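Local atomic coordinates of geranyltranstransferase (IspA) (Helicobacter pylori, PDB entry 3LLW), a protein that probably acts as a magnesium-dependent prenyltransferase of isoprenoid biosynthesis, making farnesyl diphosphate as its name implies. Residues 163-166 with 167-171; 278-281 with 282-285. All coordinates share one frame; numbering follows the deposited sequence.

Both contacts are local, each within one unbroken run of chain, and their centres lie 35 Å apart; no atoms touch between them, the nearest being about 23 Å from each other. Contact 1 is mostly buried on helix 161-170, beside the magnesium-binding aspartates and against the second subunit. Contact 2 is partly buried, at the end of helix 261-279 and in the loop before helix 287-301, touched by no other chain. Their bonding differs accordingly: four consecutive i to i+4 backbone bonds join 163-166 to 167-171, whereas 278-285 keeps one sound bond across three residues. Gln165 and Cys169 lie near the metal-binding aspartates; in contact 2 two leucines face the core and charged ends face outward.

Contact 1 (163-166 with 167-171); sequences LGQA and LDCYF
Ala166 O accepts the shortest of four backbone hydrogen bonds, from Tyr170 N at 2.9 Å, and Tyr170 CB lies against the same oxygen at 3.2 Å. One step back, Gln165 O takes Cys169 N at 3.0 Å while Cys169 SG stands 3.3 Å from that oxygen. This closeness follows from chi1 of -64°, which sets SG beside the backbone N and brings it over the preceding turn. Asp168 N and Leu167 N bind Gly164 O and Leu163 O in the same way, the last bond being nearly straight at 172°. Gly164, Gln165 and Asp168 match the Gly-Gln-x-x-Asp sequence familiar in farnesyl diphosphate synthases, on a helix lining the active site of this mainly helical fold. Gln165 NE2 makes a weak hydrogen bond to Asp94, a magnesium-binding residue whose metal is absent from this chain, and Cys169 packs on Met99. In Asp168, chi1 of -164° swings the carboxylate off the helix, where OD2 forms a salt bridge with Lys188. On the other flank Leu163 CG meets Leu167 CD1 at 4.3 Å, and both leucines rest on Phe183 of helix 178-204. Where helical geometry ends, Tyr170 CD2 lies 3.6 Å above the Phe171 ring, near its centre; Tyr170 meets His33 and Phe171 meets Phe32, both of the second subunit.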
loop_
_atom_site.group_PDB
_atom_site.type_symbol
_atom_site.label_atom_id
_atom_site.label_comp_id
_atom_site.label_asym_id
_atom_site.label_seq_id
_atom_site.Cartn_x
_atom_site.Cartn_y
_atom_site.Cartn_z
ATOM N N LEU A 163 -9.158 4.707 8.932
ATOM C CA LEU A 163 -9.887 5.559 9.888
ATOM C C LEU A 163 -10.941 4.775 10.661
ATOM O O LEU A 163 -10.986 4.845 11.894
ATOM C CB LEU A 163 -10.560 6.749 9.208
ATOM C CG LEU A 163 -11.394 7.693 10.071
ATOM C CD1 LEU A 163 -10.585 8.186 11.262
ATOM C CD2 LEU A 163 -11.895 8.879 9.227
ATOM N N GLY A 164 -11.775 4.029 9.936
ATOM C CA GLY A 164 -12.800 3.222 10.574
ATOM C C GLY A 164 -12.239 2.150 11.504
ATOM O O GLY A 164 -12.811 1.883 12.566
ATOM N N GLN A 165 -11.136 1.528 11.091
ATOM C CA GLN A 165 -10.441 0.515 11.885
ATOM C C GLN A 165 -9.844 1.114 13.155
ATOM O O GLN A 165 -9.896 0.494 14.239
ATOM C CB GLN A 165 -9.333 -0.098 11.039
ATOM C CG GLN A 165 -8.523 -1.170 11.717
ATOM C CD GLN A 165 -9.079 -2.551 11.481
ATOM O OE1 GLN A 165 -9.594 -2.852 10.394
ATOM N NE2 GLN A 165 -8.971 -3.413 12.493
ATOM N N ALA A 166 -9.298 2.327 13.026
ATOM C CA ALA A 166 -8.709 3.037 14.160
ATOM C C ALA A 166 -9.754 3.417 15.213
ATOM O O ALA A 166 -9.529 3.188 16.429
ATOM C CB ALA A 166 -7.898 4.234 13.713
ATOM N N LEU A 167 -10.898 3.938 14.756
ATOM C CA LEU A 167 -12.033 4.185 15.659
ATOM C C LEU A 167 -12.525 2.915 16.332
ATOM O O LEU A 167 -12.812 2.930 17.519
ATOM C CB LEU A 167 -13.215 4.835 14.937
ATOM C CG LEU A 167 -12.941 6.156 14.204
ATOM C CD1 LEU A 167 -14.054 6.472 13.184
ATOM C CD2 LEU A 167 -12.737 7.291 15.170
ATOM N N ASP A 168 -12.671 1.837 15.567
ATOM C CA ASP A 168 -13.190 0.588 16.120
ATOM C C ASP A 168 -12.315 0.026 17.238
ATOM O O ASP A 168 -12.833 -0.438 18.246
ATOM C CB ASP A 168 -13.382 -0.473 15.040
ATOM C CG ASP A 168 -14.279 -1.623 15.502
ATOM O OD1 ASP A 168 -15.109 -1.420 16.415
ATOM O OD2 ASP A 168 -14.163 -2.731 14.947
ATOM N N CYS A 169 -10.998 0.084 17.051
ATOM C CA CYS A 169 -10.039 -0.373 18.065
ATOM C C CYS A 169 -9.978 0.556 19.247
ATOM O O CYS A 169 -9.922 0.099 20.395
ATOM C CB CYS A 169 -8.634 -0.519 17.479
ATOM S SG CYS A 169 -8.581 -1.779 16.221
ATOM N N TYR A 170 -9.981 1.858 18.963
ATOM C CA TYR A 170 -9.807 2.852 20.013
ATOM C C TYR A 170 -10.994 2.873 20.968
ATOM O O TYR A 170 -10.805 2.966 22.187
ATOM C CB TYR A 170 -9.534 4.257 19.449
ATOM C CG TYR A 170 -9.071 5.208 20.517
ATOM C CD1 TYR A 170 -7.717 5.315 20.841
ATOM C CD2 TYR A 170 -9.994 5.966 21.247
ATOM C CE1 TYR A 170 -7.295 6.161 21.859
ATOM C CE2 TYR A 170 -9.591 6.798 22.265
ATOM C CZ TYR A 170 -8.238 6.900 22.562
ATOM O OH TYR A 170 -7.842 7.745 23.566
ATOM N N PHE A 171 -12.202 2.770 20.417
ATOM C CA PHE A 171 -13.418 2.842 21.219
ATOM C C PHE A 171 -14.037 1.487 21.483
ATOM O O PHE A 171 -15.255 1.373 21.584
ATOM C CB PHE A 171 -14.438 3.776 20.556
ATOM C CG PHE A 171 -13.964 5.195 20.450
ATOM C CD1 PHE A 171 -13.998 6.035 21.558
ATOM C CD2 PHE A 171 -13.476 5.687 19.251
ATOM C CE1 PHE A 171 -13.553 7.332 21.471
ATOM C CE2 PHE A 171 -13.019 6.991 19.154
ATOM C CZ PHE A 171 -13.064 7.817 20.251
#

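Contact 2 (278-281 with 282-285); sequences DLDA and LKPA
Leu279 and Leu282 meet twice, once through the backbone and once through their side chains. The polar part is a single sound hydrogen bond, Leu282 N to Leu279 O at 3.0 Å with an N-H...O angle of 148°, which closes a type I beta turn from Leu279 to Leu282. The donor sits above the carbonyl plane, 55° out of it, so the bond lies well away from the oxygen's lone pairs. It marks the end of helix 261-279: Lys283 N, which would make the next four-residue bond, stays 4.1 Å from Leu279 O, and Ala281 N reaches Asp278 O only weakly, at 3.5 Å. Two carbons also approach backbone carbonyls: Leu282 CB lies 3.2 Å from Leu279 O, and Pro284 CD 3.8 Å from Ala281 O, a carbonyl to which the proline nitrogen has no hydrogen to offer.

The apolar contact is between the leucine tips, CD1 of Leu279 lying 4.3 Å from CD2 of Leu282. Both side chains pack on Trp214 of helix 209-236, and helix 287-301 adds Leu293 and Leu297 against Leu279 and Leu289 against Leu282.

Charged groups remain apart. Lys283, extended beyond CG, runs alongside Asp280, yet its NZ is 5.5 Å from Asp280 OD2, too far for a salt bridge; Gln290 of helix 287-301 lies near both side chains. Opposite charges at this separation would probably attract only mildly, which suggests that the backbone bond and the buried leucines do more to hold the turn than this ion pair does.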
loop_
_atom_site.group_PDB
_atom_site.type_symbol
_atom_site.label_atom_id
_atom_site.label_comp_id
_atom_site.label_asym_id
_atom_site.label_seq_id
_atom_site.Cartn_x
_atom_site.Cartn_y
_atom_site.Cartn_z
ATOM N N ASP A 278 -34.363 1.283 -3.960
ATOM C CA ASP A 278 -33.458 2.191 -4.670
ATOM C C ASP A 278 -32.813 1.455 -5.838
ATOM O O ASP A 278 -32.521 2.037 -6.885
ATOM C CB ASP A 278 -32.372 2.685 -3.713
ATOM C CG ASP A 278 -32.163 4.192 -3.773
ATOM O OD1 ASP A 278 -31.085 4.651 -3.332
ATOM O OD2 ASP A 278 -33.069 4.921 -4.245
ATOM N N LEU A 279 -32.614 0.158 -5.634
ATOM C CA LEU A 279 -32.072 -0.741 -6.636
ATOM C C LEU A 279 -33.058 -1.005 -7.773
ATOM O O LEU A 279 -32.656 -1.147 -8.923
ATOM C CB LEU A 279 -31.653 -2.057 -5.962
ATOM C CG LEU A 279 -30.999 -3.172 -6.772
ATOM C CD1 LEU A 279 -29.660 -2.727 -7.345
ATOM C CD2 LEU A 279 -30.842 -4.392 -5.897
ATOM N N ASP A 280 -34.352 -1.055 -7.458
ATOM C CA ASP A 280 -35.379 -1.310 -8.479
ATOM C C ASP A 280 -35.712 -0.076 -9.336
ATOM O O ASP A 280 -36.598 -0.124 -10.187
ATOM C CB ASP A 280 -36.643 -1.933 -7.856
ATOM C CG ASP A 280 -36.368 -3.276 -7.157
ATOM O OD1 ASP A 280 -37.212 -3.687 -6.334
ATOM O OD2 ASP A 280 -35.316 -3.914 -7.399
ATOM N N ALA A 281 -34.992 1.019 -9.106
ATOM C CA ALA A 281 -35.014 2.186 -9.989
ATOM C C ALA A 281 -33.857 2.125 -10.995
ATOM O O ALA A 281 -33.614 3.072 -11.747
ATOM C CB ALA A 281 -34.944 3.468 -9.175
ATOM N N LEU A 282 -33.145 1.002 -10.997
ATOM C CA LEU A 282 -32.055 0.764 -11.937
ATOM C C LEU A 282 -32.541 -0.114 -13.088
ATOM O O LEU A 282 -31.909 -0.154 -14.147
ATOM C CB LEU A 282 -30.877 0.105 -11.212
ATOM C CG LEU A 282 -29.452 0.187 -11.748
ATOM C CD1 LEU A 282 -28.874 1.584 -11.571
ATOM C CD2 LEU A 282 -28.620 -0.829 -11.018
ATOM N N LYS A 283 -33.673 -0.794 -12.866
ATOM C CA LYS A 283 -34.371 -1.625 -13.873
ATOM C C LYS A 283 -34.577 -1.046 -15.289
ATOM O O LYS A 283 -34.337 -1.768 -16.254
ATOM C CB LYS A 283 -35.721 -2.143 -13.339
ATOM C CG LYS A 283 -35.630 -3.334 -12.408
ATOM C CD LYS A 283 -36.925 -4.131 -12.366
ATOM C CE LYS A 283 -36.828 -5.287 -11.369
ATOM N NZ LYS A 283 -37.832 -6.365 -11.626
ATOM N N PRO A 284 -35.049 0.221 -15.428
ATOM C CA PRO A 284 -35.211 0.753 -16.795
ATOM C C PRO A 284 -33.935 0.868 -17.631
ATOM O O PRO A 284 -33.881 0.322 -18.736
ATOM C CB PRO A 284 -35.804 2.148 -16.565
ATOM C CG PRO A 284 -36.428 2.074 -15.229
ATOM C CD PRO A 284 -35.514 1.207 -14.433
ATOM N N ALA A 285 -32.924 1.564 -17.107
ATOM C CA ALA A 285 -31.695 1.840 -17.863
ATOM C C ALA A 285 -30.616 0.755 -17.764
ATOM O O ALA A 285 -29.762 0.651 -18.651
ATOM C CB ALA A 285 -31.124 3.206 -17.478
#